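Local coordinates for variant surface glycoprotein MITAT 1.1 (Trypanosoma brucei brucei, PDB 5LY9) that forms a dense coat on the parasite surface and, through serial expression of antigenically distinct versions, lets the trypanosome evade the host immune response, at residues K48-Y52 with L337-H341; A98-K102 with A245-A249; S119-C123 with T187-K191; L193-N199 with M218-Q224; G269-Q274 with G306-T312. All coordinates share one frame; numbering follows the deposited sequence.

Interaction 1: K48-Y52 with L337-H341. With NAG (2-acetamido-2-deoxy-beta-D-glucopyranose), chain C.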
# COMPACT_ATOMS: atom_id res chain seq x y z
N LYS A 48 14.75 16.64 19.61
CA LYS A 48 15.85 17.61 19.78
C LYS A 48 15.45 18.67 20.75
O LYS A 48 16.20 19.00 21.65
CB LYS A 48 16.34 18.20 18.46
CG LYS A 48 16.97 17.13 17.60
CD LYS A 48 17.68 17.63 16.38
CE LYS A 48 17.57 16.70 15.21
NZ LYS A 48 18.49 17.10 14.13
N VAL A 49 14.27 19.25 20.54
CA VAL A 49 13.81 20.31 21.48
C VAL A 49 13.63 19.72 22.87
O VAL A 49 14.02 20.34 23.86
CB VAL A 49 12.55 21.06 20.98
CG1 VAL A 49 12.27 22.22 21.90
CG2 VAL A 49 12.73 21.58 19.54
N SER A 50 13.08 18.51 22.96
CA SER A 50 12.90 17.84 24.26
C SER A 50 14.21 17.62 25.01
O SER A 50 14.30 17.80 26.23
CB SER A 50 12.23 16.50 24.12
OG SER A 50 10.93 16.57 23.48
N ILE A 51 15.24 17.18 24.28
CA ILE A 51 16.53 16.95 24.84
C ILE A 51 17.15 18.28 25.35
O ILE A 51 17.68 18.35 26.45
CB ILE A 51 17.49 16.30 23.79
CG1 ILE A 51 17.09 14.84 23.48
CG2 ILE A 51 18.94 16.44 24.26
CD1 ILE A 51 17.58 14.34 22.11
N TYR A 52 17.04 19.33 24.54
CA TYR A 52 17.57 20.63 24.94
C TYR A 52 16.90 21.07 26.26
O TYR A 52 17.55 21.57 27.19
CB TYR A 52 17.27 21.66 23.90
CG TYR A 52 17.89 22.99 24.22
CD1 TYR A 52 17.25 23.88 24.99
CD2 TYR A 52 19.12 23.35 23.62
CE1 TYR A 52 17.86 25.12 25.31
CE2 TYR A 52 19.71 24.59 23.88
CZ TYR A 52 19.08 25.44 24.73
OH TYR A 52 19.67 26.67 25.03
N LEU A 337 23.26 18.58 18.28
CA LEU A 337 21.97 17.99 17.95
C LEU A 337 21.67 18.10 16.49
O LEU A 337 21.06 17.20 15.90
CB LEU A 337 20.82 18.62 18.79
CG LEU A 337 20.71 18.12 20.23
CD1 LEU A 337 19.75 18.93 21.09
CD2 LEU A 337 20.29 16.64 20.23
N GLY A 338 22.03 19.23 15.90
CA GLY A 338 21.84 19.44 14.48
C GLY A 338 22.51 18.35 13.59
O GLY A 338 22.12 18.22 12.46
N LYS A 339 23.46 17.58 14.10
CA LYS A 339 24.02 16.48 13.28
C LYS A 339 23.47 15.13 13.62
O LYS A 339 23.97 14.13 13.08
CB LYS A 339 25.52 16.46 13.43
CG LYS A 339 26.14 17.62 12.65
CD LYS A 339 27.60 17.78 13.03
CE LYS A 339 28.44 18.44 11.93
NZ LYS A 339 29.80 18.68 12.48
N ILE A 340 22.49 15.04 14.52
CA ILE A 340 22.02 13.71 14.97
C ILE A 340 20.59 13.64 14.44
O ILE A 340 19.77 14.45 14.83
CB ILE A 340 21.99 13.61 16.52
CG1 ILE A 340 23.39 13.85 17.10
CG2 ILE A 340 21.44 12.27 16.95
CD1 ILE A 340 23.49 14.06 18.60
N HIS A 341 20.34 12.76 13.51
CA HIS A 341 19.01 12.69 12.85
C HIS A 341 18.24 11.37 13.13
O HIS A 341 17.01 11.33 12.93
CB HIS A 341 19.20 12.87 11.34
CG HIS A 341 19.93 11.74 10.69
ND1 HIS A 341 19.31 10.56 10.30
CD2 HIS A 341 21.25 11.58 10.42
CE1 HIS A 341 20.22 9.72 9.84
NE2 HIS A 341 21.40 10.33 9.87
C1 NAG C . 15.11 20.20 11.18
C2 NAG C . 15.97 19.97 12.39
C3 NAG C . 17.45 20.22 12.12
C4 NAG C . 17.91 19.48 10.86
C5 NAG C . 16.94 19.86 9.75
C6 NAG C . 17.25 19.25 8.39
C7 NAG C . 15.33 20.29 14.70
C8 NAG C . 15.07 21.26 15.80
N2 NAG C . 15.61 20.81 13.53
O3 NAG C . 18.29 19.83 13.24
O4 NAG C . 19.34 19.66 10.56
O5 NAG C . 15.60 19.44 10.11
O6 NAG C . 17.25 17.86 8.56
O7 NAG C . 15.22 19.09 14.84
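Lys-48 of helix 24-55 meets the 3-10 turn 337-339 beside a glycan carried by the protein itself, probably N-linked at Asn-266. The Lys-48 ammonium gathers three oxygens: NZ donates to Leu-337 O at 3.1 Å, more weakly to Ile-340 O at 3.0 Å, and to O3 of the N-acetylglucosamine at 2.9 Å. A bend at chi3 (-145°) in an otherwise extended chain brings NZ to this point. Leu-337 O serves two donors from opposite faces of its carbonyl plane: NZ stands above it, 35° out, and the turn's own Ile-340 N approaches from the other side at 2.9 Å. The amine thus ties together a helix, a turn end and a sugar. The two Leu-337 methyls touch different parts of the helix. CD1 lies 3.6 Å from Lys-48 O, while CD2 touches Ile-51 CD1 at 4.0 Å, the two side chains crossing at a slant. The same sugar has a second polar partner in Asp-320. Around the contact, helix 313-321 packs on Lys-48 and Tyr-52, helix 62-114 on Val-49, and helix 343-367 on Ile-51 and Ile-340.

Interaction 2: A98-K102 with A245-A249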
# COMPACT_ATOMS: atom_id res chain seq x y z
N ALA A 98 -4.19 0.62 -10.39
CA ALA A 98 -3.31 0.58 -11.59
C ALA A 98 -2.98 -0.86 -11.99
O ALA A 98 -3.06 -1.20 -13.19
CB ALA A 98 -2.01 1.36 -11.34
N ALA A 99 -2.66 -1.70 -10.98
CA ALA A 99 -2.29 -3.05 -11.25
C ALA A 99 -3.46 -3.84 -11.82
O ALA A 99 -3.31 -4.62 -12.75
CB ALA A 99 -1.74 -3.69 -10.01
N TYR A 100 -4.68 -3.60 -11.31
CA TYR A 100 -5.85 -4.34 -11.81
C TYR A 100 -6.15 -4.00 -13.27
O TYR A 100 -6.35 -4.90 -14.11
CB TYR A 100 -7.06 -3.98 -10.93
CG TYR A 100 -8.34 -4.72 -11.27
CD1 TYR A 100 -8.40 -6.13 -11.38
CD2 TYR A 100 -9.49 -4.01 -11.53
CE1 TYR A 100 -9.56 -6.77 -11.66
CE2 TYR A 100 -10.70 -4.66 -11.82
CZ TYR A 100 -10.73 -6.04 -11.91
OH TYR A 100 -11.90 -6.68 -12.23
N LEU A 101 -6.19 -2.71 -13.58
CA LEU A 101 -6.37 -2.24 -14.95
C LEU A 101 -5.25 -2.75 -15.87
O LEU A 101 -5.55 -3.29 -16.98
CB LEU A 101 -6.50 -0.71 -14.98
CG LEU A 101 -6.59 -0.15 -16.38
CD1 LEU A 101 -7.83 -0.64 -17.05
CD2 LEU A 101 -6.57 1.39 -16.30
N LYS A 102 -4.00 -2.71 -15.40
CA LYS A 102 -2.87 -3.22 -16.18
C LYS A 102 -3.01 -4.69 -16.47
O LYS A 102 -2.70 -5.17 -17.61
CB LYS A 102 -1.60 -2.95 -15.44
CG LYS A 102 -0.40 -3.43 -16.17
CD LYS A 102 0.87 -2.90 -15.61
CE LYS A 102 2.11 -3.73 -15.88
NZ LYS A 102 2.35 -4.04 -17.34
N ALA A 245 -13.06 -0.10 -13.95
CA ALA A 245 -11.63 -0.19 -13.64
C ALA A 245 -10.85 1.04 -14.11
O ALA A 245 -9.85 1.43 -13.47
CB ALA A 245 -11.01 -1.45 -14.20
N TRP A 246 -11.27 1.64 -15.24
CA TRP A 246 -10.64 2.84 -15.79
C TRP A 246 -10.95 4.05 -14.94
O TRP A 246 -10.06 4.82 -14.63
CB TRP A 246 -11.10 3.09 -17.21
CG TRP A 246 -10.72 1.97 -18.13
CD1 TRP A 246 -11.38 0.81 -18.36
CD2 TRP A 246 -9.62 1.97 -19.04
NE1 TRP A 246 -10.76 0.09 -19.34
CE2 TRP A 246 -9.68 0.78 -19.79
CE3 TRP A 246 -8.58 2.85 -19.28
CZ2 TRP A 246 -8.70 0.46 -20.76
CZ3 TRP A 246 -7.63 2.52 -20.23
CH2 TRP A 246 -7.69 1.36 -20.95
N HIS A 247 -12.19 4.19 -14.52
CA HIS A 247 -12.53 5.26 -13.60
C HIS A 247 -11.76 5.10 -12.29
O HIS A 247 -11.25 6.09 -11.77
CB HIS A 247 -14.02 5.20 -13.26
CG HIS A 247 -14.44 6.31 -12.36
ND1 HIS A 247 -14.26 6.26 -11.01
CD2 HIS A 247 -14.91 7.54 -12.64
CE1 HIS A 247 -14.66 7.40 -10.47
NE2 HIS A 247 -15.12 8.17 -11.43
N GLU A 248 -11.63 3.86 -11.78
CA GLU A 248 -11.00 3.64 -10.53
C GLU A 248 -9.50 3.96 -10.54
O GLU A 248 -9.00 4.65 -9.64
CB GLU A 248 -11.23 2.20 -10.04
CG GLU A 248 -10.46 1.87 -8.78
CD GLU A 248 -10.91 2.61 -7.52
OE1 GLU A 248 -11.92 3.33 -7.50
OE2 GLU A 248 -10.23 2.45 -6.50
N ALA A 249 -8.76 3.54 -11.58
CA ALA A 249 -7.34 3.96 -11.67
C ALA A 249 -7.18 5.46 -11.78
O ALA A 249 -6.29 6.01 -11.18
CB ALA A 249 -6.62 3.29 -12.79
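Leu-101 reaches from segment 98-102 of helix 62-114 onto the indole of Trp-246, and this methyl-on-ring contact is the heart of the pairing. Its CD1 sits over the centre of the ring system, 3.7 Å from the centroid of the five-membered ring and 13° off the normal, a CH-pi contact in which CD1 comes within 3.6 Å of Trp-246 CE2. The leucine and the tryptophan side chains meet at about a right angle, CD1 lying over the face. Leu-101 CG stands opposite the backbone N (chi1 176°), which directs it toward 245-249; the other methyl, CD2, lies by Trp-246 CE3 at 3.9 Å and Ala-249 CB at 4.0 Å. One turn away, Ala-245 CB packs 4.0 Å from CD2 of the Tyr-100 ring. Alanines 245 and 249 face the other helix, and the axes of the short segments approach to 9.0 Å, running mostly antiparallel at 148°; Ala-249 CB comes to 4.3 Å from Ala-98 N. Second-shell partners hold the indole. Trp-246 NE1 donates to Leu-214 O, and Tyr-167 meets the indole edge-to-face while its hydroxyl bonds to Trp-246 O. Tyr-100 OH leaves this contact altogether to hydrogen-bond Asp-106 of the second subunit, so the same turn of helix serves both the fold and the dimer. Helix 8-21 packs on the apolar layer, with Leu-21 on Ala-98 and Leu-101 and with Leu-14 and Leu-17 on Trp-246; the contact thus lies buried where helix 244-254 is laid against the long helix 62-114.

Interaction 3: S119-C123 with T187-K191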
# COMPACT_ATOMS: atom_id res chain seq x y z
N SER A 119 -1.07 -16.00 -43.17
CA SER A 119 -1.37 -14.73 -43.78
C SER A 119 -2.76 -14.27 -43.39
O SER A 119 -3.04 -13.07 -43.48
CB SER A 119 -1.31 -14.89 -45.30
OG SER A 119 -2.32 -15.79 -45.72
N GLU A 120 -3.62 -15.18 -42.97
CA GLU A 120 -5.07 -14.87 -42.79
C GLU A 120 -5.48 -14.38 -41.39
O GLU A 120 -6.60 -13.90 -41.25
CB GLU A 120 -5.93 -16.10 -43.07
CG GLU A 120 -5.65 -16.67 -44.48
CD GLU A 120 -4.58 -17.75 -44.52
OE1 GLU A 120 -3.87 -18.07 -43.55
OE2 GLU A 120 -4.44 -18.34 -45.63
N ASN A 121 -4.63 -14.50 -40.39
CA ASN A 121 -5.02 -14.15 -39.01
C ASN A 121 -3.95 -13.29 -38.40
O ASN A 121 -2.84 -13.77 -38.09
CB ASN A 121 -5.27 -15.40 -38.17
CG ASN A 121 -6.24 -16.37 -38.87
OD1 ASN A 121 -7.49 -16.27 -38.74
ND2 ASN A 121 -5.68 -17.31 -39.65
N LYS A 122 -4.30 -12.02 -38.19
CA LYS A 122 -3.36 -11.09 -37.60
C LYS A 122 -4.16 -10.05 -36.88
O LYS A 122 -4.99 -9.40 -37.49
CB LYS A 122 -2.49 -10.43 -38.67
CG LYS A 122 -1.70 -11.35 -39.53
CD LYS A 122 -0.86 -10.69 -40.58
CE LYS A 122 -0.01 -11.81 -41.18
NZ LYS A 122 0.64 -11.31 -42.41
N CYS A 123 -3.91 -9.86 -35.57
CA CYS A 123 -4.78 -8.95 -34.78
C CYS A 123 -4.16 -7.62 -34.33
O CYS A 123 -4.85 -6.59 -34.17
CB CYS A 123 -5.37 -9.68 -33.57
SG CYS A 123 -6.65 -10.88 -33.92
N THR A 187 -5.84 -9.33 -46.83
CA THR A 187 -5.76 -10.79 -46.58
C THR A 187 -5.87 -11.12 -45.08
O THR A 187 -6.65 -11.97 -44.68
CB THR A 187 -4.48 -11.38 -47.18
OG1 THR A 187 -4.55 -11.13 -48.58
CG2 THR A 187 -4.39 -12.89 -46.93
N GLY A 188 -5.09 -10.45 -44.26
CA GLY A 188 -5.15 -10.68 -42.79
C GLY A 188 -6.47 -10.27 -42.19
O GLY A 188 -7.15 -9.35 -42.65
N THR A 189 -6.90 -10.99 -41.17
CA THR A 189 -8.17 -10.67 -40.50
C THR A 189 -7.99 -10.95 -39.01
O THR A 189 -7.07 -11.61 -38.62
CB THR A 189 -9.32 -11.58 -40.96
OG1 THR A 189 -9.05 -12.95 -40.58
CG2 THR A 189 -9.55 -11.51 -42.41
N CYS A 190 -8.83 -10.34 -38.17
CA CYS A 190 -8.88 -10.64 -36.74
C CYS A 190 -10.36 -10.83 -36.47
O CYS A 190 -11.09 -9.85 -36.17
CB CYS A 190 -8.32 -9.44 -36.00
SG CYS A 190 -8.29 -9.73 -34.20
N LYS A 191 -10.82 -12.09 -36.58
CA LYS A 191 -12.23 -12.39 -36.43
C LYS A 191 -12.71 -12.08 -35.02
O LYS A 191 -13.92 -11.83 -34.84
CB LYS A 191 -12.50 -13.86 -36.77
CG LYS A 191 -12.40 -14.12 -38.25
CD LYS A 191 -12.81 -15.50 -38.67
CE LYS A 191 -11.91 -16.59 -38.06
NZ LYS A 191 -12.52 -17.93 -38.46
O HOH W 1 -8.87 -14.12 -37.92
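Two peptide carbonyls, of Glu-120 and Thr-189, are the flat groups through which the loops 119-123 and 187-191 meet. Glu-120 O receives Thr-189 OG1 at 2.7 Å, the donor lying nearly along the C=O axis (172°), and also a weak bond from Thr-189 N at 2.9 Å. The threonine hydroxyl stands between its own N and carbonyl carbon (chi1 64°), which places it on the same acceptor as that N. In return Lys-122 N donates to Thr-189 O at 2.8 Å, while Asn-121 CA adds a CA-H...O contact to the same oxygen at 3.3 Å. A water bridges the loops: it lies within hydrogen-bonding distance of Asn-121 OD1 and Thr-189 OG1, and accepts from Lys-191 N. Just beyond, Cys-123 SG and Cys-190 SG form a disulfide (2.0 Å, chi3 93°). Asn-121 ND2 bonds to Thr-203 O of the second subunit and Glu-120 OE1 to Ser-205 OG there, which puts the junction at the dimer interface. With one good and one weak backbone bond beside the disulfide, the chemistry is consistent with irregular loops held by a covalent link and polar bonds.

Interaction 4: L193-N199 with M218-Q224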
# COMPACT_ATOMS: atom_id res chain seq x y z
N LEU A 193 -12.50 -9.60 -33.44
CA LEU A 193 -13.03 -8.26 -33.35
C LEU A 193 -14.40 -8.11 -33.98
O LEU A 193 -14.92 -6.97 -34.07
CB LEU A 193 -12.04 -7.24 -33.89
CG LEU A 193 -10.74 -7.18 -33.08
CD1 LEU A 193 -9.81 -6.15 -33.65
CD2 LEU A 193 -10.95 -6.87 -31.61
N SER A 194 -15.00 -9.21 -34.45
CA SER A 194 -16.42 -9.12 -34.91
C SER A 194 -17.19 -10.26 -34.35
O SER A 194 -16.76 -11.41 -34.44
CB SER A 194 -16.57 -9.11 -36.44
OG SER A 194 -17.96 -9.34 -36.78
N GLY A 195 -18.27 -9.93 -33.65
CA GLY A 195 -19.20 -10.95 -33.13
C GLY A 195 -20.35 -11.27 -34.10
O GLY A 195 -21.37 -11.86 -33.68
N HIS A 196 -20.22 -10.95 -35.38
CA HIS A 196 -21.20 -11.37 -36.39
C HIS A 196 -20.73 -12.62 -37.09
O HIS A 196 -19.55 -12.79 -37.36
CB HIS A 196 -21.50 -10.21 -37.33
CG HIS A 196 -22.63 -10.50 -38.24
ND1 HIS A 196 -22.45 -11.09 -39.46
CD2 HIS A 196 -23.96 -10.26 -38.10
CE1 HIS A 196 -23.64 -11.26 -40.04
NE2 HIS A 196 -24.57 -10.75 -39.24
N SER A 197 -21.64 -13.51 -37.47
CA SER A 197 -21.24 -14.88 -37.86
C SER A 197 -20.76 -15.08 -39.33
O SER A 197 -20.11 -16.06 -39.64
CB SER A 197 -22.40 -15.87 -37.62
OG SER A 197 -23.57 -15.32 -38.19
N THR A 198 -21.08 -14.17 -40.22
CA THR A 198 -20.71 -14.37 -41.65
C THR A 198 -19.21 -14.24 -41.80
O THR A 198 -18.58 -15.11 -42.42
CB THR A 198 -21.40 -13.36 -42.52
OG1 THR A 198 -22.81 -13.48 -42.33
CG2 THR A 198 -21.03 -13.57 -44.01
N ASN A 199 -18.61 -13.16 -41.25
CA ASN A 199 -17.16 -12.95 -41.37
C ASN A 199 -16.39 -12.94 -40.03
O ASN A 199 -15.18 -13.02 -40.02
CB ASN A 199 -16.87 -11.61 -41.99
CG ASN A 199 -17.56 -11.41 -43.31
OD1 ASN A 199 -17.53 -12.29 -44.15
ND2 ASN A 199 -18.15 -10.24 -43.49
N MET A 218 -13.34 -1.26 -24.95
CA MET A 218 -13.57 -1.71 -26.32
C MET A 218 -14.88 -2.48 -26.40
O MET A 218 -15.14 -3.33 -25.57
CB MET A 218 -12.43 -2.58 -26.88
CG MET A 218 -12.74 -3.16 -28.27
SD MET A 218 -11.39 -4.25 -28.85
CE MET A 218 -10.49 -3.01 -29.49
N THR A 219 -15.68 -2.17 -27.40
CA THR A 219 -16.91 -2.94 -27.70
C THR A 219 -16.67 -3.74 -28.98
O THR A 219 -16.31 -3.14 -29.98
CB THR A 219 -18.12 -2.00 -27.90
OG1 THR A 219 -18.28 -1.17 -26.77
CG2 THR A 219 -19.47 -2.84 -28.15
N ILE A 220 -16.88 -5.07 -28.95
CA ILE A 220 -16.85 -5.93 -30.08
C ILE A 220 -18.33 -6.06 -30.57
O ILE A 220 -19.20 -6.44 -29.80
CB ILE A 220 -16.31 -7.28 -29.70
CG1 ILE A 220 -14.84 -7.09 -29.29
CG2 ILE A 220 -16.46 -8.26 -30.87
CD1 ILE A 220 -14.07 -8.36 -28.84
N PRO A 221 -18.58 -5.67 -31.80
CA PRO A 221 -19.94 -5.63 -32.31
C PRO A 221 -20.51 -7.01 -32.57
O PRO A 221 -19.76 -7.98 -32.70
CB PRO A 221 -19.77 -4.89 -33.62
CG PRO A 221 -18.43 -5.29 -34.12
CD PRO A 221 -17.59 -5.36 -32.82
N ASN A 222 -21.84 -7.11 -32.56
CA ASN A 222 -22.48 -8.34 -33.11
C ASN A 222 -23.18 -8.04 -34.44
O ASN A 222 -24.14 -8.72 -34.78
CB ASN A 222 -23.41 -9.03 -32.11
CG ASN A 222 -24.61 -8.17 -31.71
OD1 ASN A 222 -24.72 -7.05 -32.11
ND2 ASN A 222 -25.51 -8.72 -30.90
N THR A 223 -22.69 -7.01 -35.15
CA THR A 223 -23.19 -6.56 -36.46
C THR A 223 -21.91 -6.38 -37.29
O THR A 223 -20.79 -6.33 -36.75
CB THR A 223 -23.93 -5.24 -36.37
OG1 THR A 223 -23.12 -4.24 -35.71
CG2 THR A 223 -25.30 -5.41 -35.62
N GLN A 224 -22.06 -6.21 -38.60
CA GLN A 224 -20.92 -6.12 -39.53
C GLN A 224 -20.31 -4.75 -39.55
O GLN A 224 -20.34 -4.02 -40.55
CB GLN A 224 -21.35 -6.52 -40.94
CG GLN A 224 -21.80 -7.95 -40.99
CD GLN A 224 -22.09 -8.41 -42.43
OE1 GLN A 224 -22.95 -7.86 -43.10
NE2 GLN A 224 -21.39 -9.44 -42.87
O HOH W 2 -19.98 -10.88 -40.48
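Gly-195 and Pro-221 join the two backbones where the chain leaves the four-stranded antiparallel sheet: strand 218-220 ends, and the following residues run beside the loop 193-199. Gly-195 N donates to Pro-221 O at a short 2.6 Å, bent at the hydrogen (137°). The CA atoms of Gly-195 and Asn-222 are just 4.2 Å apart, a closeness helped by the absence of a side chain at 195. An ST turn shapes the loop, Ser-194 OG accepting from His-196 N while also bonding Glu-2. At the sheet end the side chains are apolar. Leu-193 CD2 touches Met-218 SD at 3.8 Å, the two crossing at about a right angle, and Ile-220 CG2 lies against the backbone, 3.7 Å from Gly-195 N. At the far end His-196 has its CG opposite the backbone N (chi1 -171°), which turns the ring toward 222-224. There Gln-224 CG lies over one ring face, 3.8 Å from the centroid and offset toward the rim, a CH-pi contact, while Asn-222 O sits at the ring's edge. Asn-199 ND2 is held by Glu-2. A water also joins this end: it accepts from Asn-199 N at 2.8 Å and Gln-224 NE2 at 3.1 Å, and hydrogen-bonds His-196 ND1.

Interaction 5: G269-Q274 with G306-T312. With GOL (glycerol), chain G.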
# COMPACT_ATOMS: atom_id res chain seq x y z
N GLY A 269 3.46 30.13 6.84
CA GLY A 269 2.87 31.42 6.98
C GLY A 269 3.18 32.05 8.35
O GLY A 269 3.92 31.52 9.18
N ASN A 270 2.56 33.17 8.58
CA ASN A 270 2.77 33.86 9.84
C ASN A 270 2.34 32.96 10.99
O ASN A 270 1.46 32.09 10.88
CB ASN A 270 1.96 35.13 9.85
CG ASN A 270 2.53 36.23 9.01
OD1 ASN A 270 3.54 36.09 8.35
ND2 ASN A 270 1.92 37.39 9.14
N LEU A 271 2.98 33.18 12.13
CA LEU A 271 2.91 32.25 13.27
C LEU A 271 1.49 32.05 13.77
O LEU A 271 1.11 30.89 14.11
CB LEU A 271 3.79 32.74 14.41
CG LEU A 271 5.31 32.80 14.04
CD1 LEU A 271 6.12 33.14 15.29
CD2 LEU A 271 5.81 31.49 13.53
N ASP A 272 0.69 33.11 13.71
CA ASP A 272 -0.66 33.03 14.24
C ASP A 272 -1.63 32.38 13.22
O ASP A 272 -2.78 32.19 13.56
CB ASP A 272 -1.21 34.38 14.67
CG ASP A 272 -1.28 35.36 13.55
OD1 ASP A 272 -0.40 35.37 12.68
OD2 ASP A 272 -2.20 36.21 13.58
N THR A 273 -1.16 32.07 12.04
CA THR A 273 -1.93 31.36 10.99
C THR A 273 -1.54 29.91 10.86
O THR A 273 -2.05 29.22 9.98
CB THR A 273 -1.80 32.03 9.62
OG1 THR A 273 -0.54 31.75 9.01
CG2 THR A 273 -2.00 33.46 9.69
N GLN A 274 -0.59 29.47 11.72
CA GLN A 274 -0.19 28.07 11.77
C GLN A 274 -1.09 27.43 12.82
O GLN A 274 -0.97 27.69 14.04
CB GLN A 274 1.29 27.99 12.13
CG GLN A 274 2.23 28.61 11.09
CD GLN A 274 3.67 28.45 11.43
OE1 GLN A 274 4.02 27.63 12.26
NE2 GLN A 274 4.50 29.20 10.79
N GLY A 306 7.55 38.96 16.90
CA GLY A 306 6.74 39.25 15.69
C GLY A 306 6.03 37.96 15.25
O GLY A 306 6.11 36.95 15.95
N LEU A 307 5.33 38.03 14.16
CA LEU A 307 4.56 36.91 13.62
C LEU A 307 5.13 36.34 12.33
O LEU A 307 4.62 35.35 11.80
CB LEU A 307 3.11 37.30 13.43
CG LEU A 307 2.28 37.76 14.66
CD1 LEU A 307 0.89 38.32 14.32
CD2 LEU A 307 2.21 36.65 15.70
N ALA A 308 6.22 36.89 11.82
CA ALA A 308 6.77 36.31 10.59
C ALA A 308 7.25 34.89 10.91
O ALA A 308 7.77 34.60 12.00
CB ALA A 308 7.92 37.14 10.11
N ALA A 309 7.13 33.99 9.92
CA ALA A 309 7.46 32.59 10.14
C ALA A 309 8.88 32.40 10.58
O ALA A 309 9.13 31.49 11.36
CB ALA A 309 7.19 31.74 8.89
N ASP A 310 9.80 33.22 10.11
CA ASP A 310 11.22 33.01 10.46
C ASP A 310 11.59 33.41 11.90
O ASP A 310 12.74 33.18 12.29
CB ASP A 310 12.16 33.72 9.48
CG ASP A 310 11.96 35.17 9.39
OD1 ASP A 310 11.36 35.86 10.25
OD2 ASP A 310 12.54 35.77 8.41
N LYS A 311 10.63 33.88 12.69
CA LYS A 311 10.90 34.29 14.07
C LYS A 311 11.21 33.07 14.97
O LYS A 311 11.76 33.25 16.09
CB LYS A 311 9.74 35.13 14.63
CG LYS A 311 9.47 36.47 13.89
CD LYS A 311 10.64 37.39 14.06
CE LYS A 311 10.28 38.81 13.63
NZ LYS A 311 11.53 39.59 13.59
N THR A 312 10.84 31.87 14.56
CA THR A 312 11.22 30.68 15.35
C THR A 312 12.65 30.23 15.09
O THR A 312 13.23 29.46 15.87
CB THR A 312 10.27 29.51 15.06
OG1 THR A 312 10.27 29.29 13.64
CG2 THR A 312 8.84 29.80 15.59
C1 GOL G . 6.74 26.63 13.88
O1 GOL G . 6.48 27.80 13.15
C2 GOL G . 7.78 25.88 13.16
O2 GOL G . 9.05 26.58 13.20
C3 GOL G . 7.19 25.78 11.72
O3 GOL G . 7.19 24.43 11.39
O HOH W 3 5.53 34.76 7.53
O HOH W 4 7.55 29.23 11.26
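Backbone to backbone, Leu-271 N donates to Leu-307 O at 2.7 Å, almost straight at the hydrogen (160°); Asn-270 CA adds a CA-H...O contact to the same oxygen. Van der Waals contacts lie around this bond. Leu-271 pushes its branches into the curve of 306-312, with CD2 4.0 Å from Thr-312 CG2 and CD1 near Lys-311 CB, and Phe-304 of helix 295-304 covers it further. Two further contacts set a methyl against an oxygen. Leu-307 lies across Asp-272 at about a right angle, its CD1 3.6 Å from OD1 of that carboxylate, and Ala-309 CB packs 3.3 Å from Gly-269 O. Water and solvent components complete the polar set. One water lies between Asn-270 OD1 and Ala-309 N, accepting from the latter, and another accepts from Gln-274 NE2 and donates to Ala-309 O. A glycerol, probably from the crystallisation liquor, donates from its O1 to Gln-274 OE1 at 2.6 Å and pairs its O2 with Thr-312 OG1. Within 269-274, Gln-274 NE2 also donates to Gly-269 O at 2.9 Å, with that oxygen close to the amide plane, which fixes the rotation of the amide. Asn-270 O takes both Thr-273 N and Thr-273 OG1, the hydroxyl arriving on a lone pair at 2.8 Å, to tighten the 3-10 turn 271-273. The whole is a contact between the loops that flank helices 275-285 and 295-304, in which the 3-10 turn leads to Gln-274 at the N-cap of helix 275-285.

How the interactions relate
Interactions 1 and 2 are buried and use helix 24-55 and helix 62-114 respectively, which follow each other in the chain, though the contact centres lie 45 Å apart. Interaction 2 is wholly apolar between its segments, whereas interaction 1 adds a charged amine shared with a sugar. Interactions 3 and 4 cluster at the end of the molecule opposite interaction 1, where Lys-191 CG packs 3.5 Å from Asn-199 O; both are partly buried and bridged by water, interaction 3 between loops, interaction 4 between a loop and a strand with its continuation, but a disulfide occurs in interaction 3 alone. Interactions 2 and 3 also reach the second subunit. Interaction 5, a surface contact on interaction 1's side, is joined by one backbone bond, leucine packing and waters.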